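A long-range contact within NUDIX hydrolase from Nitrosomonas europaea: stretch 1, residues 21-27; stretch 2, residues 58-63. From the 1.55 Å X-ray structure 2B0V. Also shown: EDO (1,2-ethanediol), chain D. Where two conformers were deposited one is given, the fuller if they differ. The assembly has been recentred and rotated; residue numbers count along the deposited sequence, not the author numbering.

Stretch 1, residues 21-27: YLLVEEI
Stretch 2 58-63: EETGHS

Residues 21-26 form an extended strand, with Ile27 beyond it in loop. Residues 58-60 are the last part of a helix. Gly61 leaves helical geometry at phi/psi 74/8, a positive phi that favours glycine, and His62 and Ser63 start a strand. The touching parts run in roughly opposing directions, 156° apart from end to end. Val24 and Thr60 set the register, their CA atoms 7.3 Å apart. No hydrogen bond links the stretches directly. Strand side chains pack against side chains of the second stretch and against the carbonyl oxygen of Glu59.

The strand alternates. Leu22, Val24 and Glu26 direct their CA-to-CB bonds toward the other stretch, while that of Leu23 points away. Glu59, Thr60 and His62 point toward the strand in return.

The van der Waals contacts centre on Val24 and Leu22. Val24 (chi1 m) brings CG1 to 3.7 Å from Glu59 O and 3.9 Å from Thr60 CG2. Glu59 O is buried without a polar partner. Val24 CG2 lies 4.0 Å from Glu59 OE1. Leu22 (chi1 t, chi2 p) sets CD2 over one face of the His62 ring, 4.0 Å from the ring centroid and 12° off its normal, a CH-pi contact. Leu22 CD2 is also 4.0 Å from Thr60 OG1.

Hydrogen bonds within the second stretch tie His62 to Thr60, one of them from the ring. His62 (chi1 m, chi2 71°) donates from ND1 to Thr60 O at 2.9 Å. His62 N donates to Thr60 OG1 at 3.1 Å, with Thr60 at chi1 p.

The charged contact pairs like with like. Glu26 (chi1 p, chi2 t) and Glu59 (chi1 m, chi2 t) place their OE1 atoms 4.3 Å apart. A water bridges them, its oxygen 2.6 Å from Glu26 OE1 and 2.7 Å from Glu59 OE1. The same water oxygen is 3.0 Å from O1 of the ethanediol, probably from the crystallisation liquor.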

# COMPACT_ATOMS: atom_id res chain seq x y z
N TYR A 21 -5.70 -7.77 7.67
CA TYR A 21 -4.97 -6.70 6.97
C TYR A 21 -5.91 -5.61 6.52
O TYR A 21 -6.97 -5.90 5.97
CB TYR A 21 -4.25 -7.26 5.74
CG TYR A 21 -3.20 -8.29 6.07
CD1 TYR A 21 -1.87 -7.90 6.23
CD2 TYR A 21 -3.53 -9.63 6.22
CE1 TYR A 21 -0.88 -8.84 6.55
CE2 TYR A 21 -2.55 -10.59 6.53
CZ TYR A 21 -1.24 -10.19 6.69
OH TYR A 21 -0.28 -11.14 7.00
N LEU A 22 -5.51 -4.34 6.72
CA LEU A 22 -6.29 -3.21 6.23
C LEU A 22 -6.02 -3.01 4.73
O LEU A 22 -4.89 -2.62 4.34
CB LEU A 22 -5.91 -1.91 6.98
CG LEU A 22 -6.77 -0.68 6.69
CD1 LEU A 22 -8.27 -0.90 6.98
CD2 LEU A 22 -6.18 0.52 7.50
N LEU A 23 -7.06 -3.23 3.92
CA LEU A 23 -6.98 -3.14 2.47
C LEU A 23 -8.04 -2.23 1.98
O LEU A 23 -9.00 -1.91 2.70
CB LEU A 23 -7.17 -4.52 1.83
CG LEU A 23 -6.14 -5.61 2.19
CD1 LEU A 23 -6.53 -7.00 1.56
CD2 LEU A 23 -4.67 -5.20 1.84
N VAL A 24 -7.93 -1.85 0.72
CA VAL A 24 -8.98 -1.03 0.12
C VAL A 24 -9.61 -1.77 -1.04
O VAL A 24 -8.93 -2.49 -1.76
CB VAL A 24 -8.47 0.36 -0.34
CG1 VAL A 24 -8.02 1.21 0.85
CG2 VAL A 24 -7.37 0.23 -1.39
N GLU A 25 -10.93 -1.60 -1.20
CA GLU A 25 -11.60 -1.92 -2.46
C GLU A 25 -11.69 -0.62 -3.24
O GLU A 25 -12.14 0.40 -2.71
CB GLU A 25 -12.98 -2.53 -2.21
CG GLU A 25 -12.83 -3.85 -1.47
CD GLU A 25 -14.14 -4.55 -1.14
OE1 GLU A 25 -15.18 -3.86 -0.99
OE2 GLU A 25 -14.11 -5.79 -1.07
N GLU A 26 -11.20 -0.65 -4.47
CA GLU A 26 -11.03 0.58 -5.25
C GLU A 26 -11.40 0.32 -6.71
O GLU A 26 -11.41 -0.82 -7.18
CB GLU A 26 -9.57 1.06 -5.16
CG GLU A 26 -8.57 0.07 -5.79
CD GLU A 26 -7.13 0.43 -5.47
OE1 GLU A 26 -6.91 1.25 -4.52
OE2 GLU A 26 -6.23 -0.11 -6.15
N ILE A 27 -11.75 1.40 -7.40
CA ILE A 27 -12.06 1.31 -8.82
C ILE A 27 -11.02 2.18 -9.53
O ILE A 27 -11.19 3.40 -9.60
CB ILE A 27 -13.48 1.79 -9.11
CG1 ILE A 27 -14.49 0.96 -8.29
CG2 ILE A 27 -13.78 1.71 -10.59
CD1 ILE A 27 -15.94 1.42 -8.43
N GLU A 58 -4.90 9.08 3.13
CA GLU A 58 -5.78 9.55 2.05
C GLU A 58 -6.75 8.49 1.56
O GLU A 58 -7.86 8.82 1.09
CB GLU A 58 -4.97 10.09 0.87
CG GLU A 58 -4.23 11.35 1.29
CD GLU A 58 -3.42 12.02 0.17
OE1 GLU A 58 -3.09 11.34 -0.82
OE2 GLU A 58 -3.12 13.24 0.34
N GLU A 59 -6.32 7.23 1.65
CA GLU A 59 -7.12 6.09 1.12
C GLU A 59 -7.97 5.39 2.18
O GLU A 59 -8.92 4.68 1.83
CB GLU A 59 -6.22 5.09 0.39
CG GLU A 59 -5.54 5.68 -0.82
CD GLU A 59 -5.21 4.60 -1.85
OE1 GLU A 59 -4.92 3.45 -1.45
OE2 GLU A 59 -5.24 4.91 -3.07
N THR A 60 -7.59 5.51 3.46
CA THR A 60 -8.29 4.78 4.52
C THR A 60 -8.83 5.61 5.68
O THR A 60 -9.62 5.08 6.47
CB THR A 60 -7.43 3.67 5.15
OG1 THR A 60 -6.48 4.25 6.05
CG2 THR A 60 -6.72 2.86 4.09
N GLY A 61 -8.39 6.86 5.80
CA GLY A 61 -8.79 7.70 6.94
C GLY A 61 -8.12 7.32 8.25
O GLY A 61 -8.41 7.88 9.31
N HIS A 62 -7.17 6.39 8.19
CA HIS A 62 -6.33 6.06 9.34
C HIS A 62 -4.94 6.72 9.24
O HIS A 62 -4.36 6.73 8.17
CB HIS A 62 -6.09 4.55 9.33
CG HIS A 62 -7.30 3.71 9.56
ND1 HIS A 62 -8.32 3.57 8.62
CD2 HIS A 62 -7.67 2.97 10.63
CE1 HIS A 62 -9.25 2.78 9.12
NE2 HIS A 62 -8.86 2.37 10.31
N SER A 63 -4.41 7.21 10.34
CA SER A 63 -3.02 7.68 10.33
C SER A 63 -2.06 6.50 10.54
O SER A 63 -2.33 5.57 11.31
CB SER A 63 -2.83 8.78 11.39
OG SER A 63 -3.17 8.27 12.66
C1 EDO D . -4.01 3.99 -5.17
O1 EDO D . -3.46 2.75 -5.72
C2 EDO D . -3.48 5.31 -5.77
O2 EDO D . -3.55 6.46 -4.88
O HOH W 1 -4.58 1.47 -3.30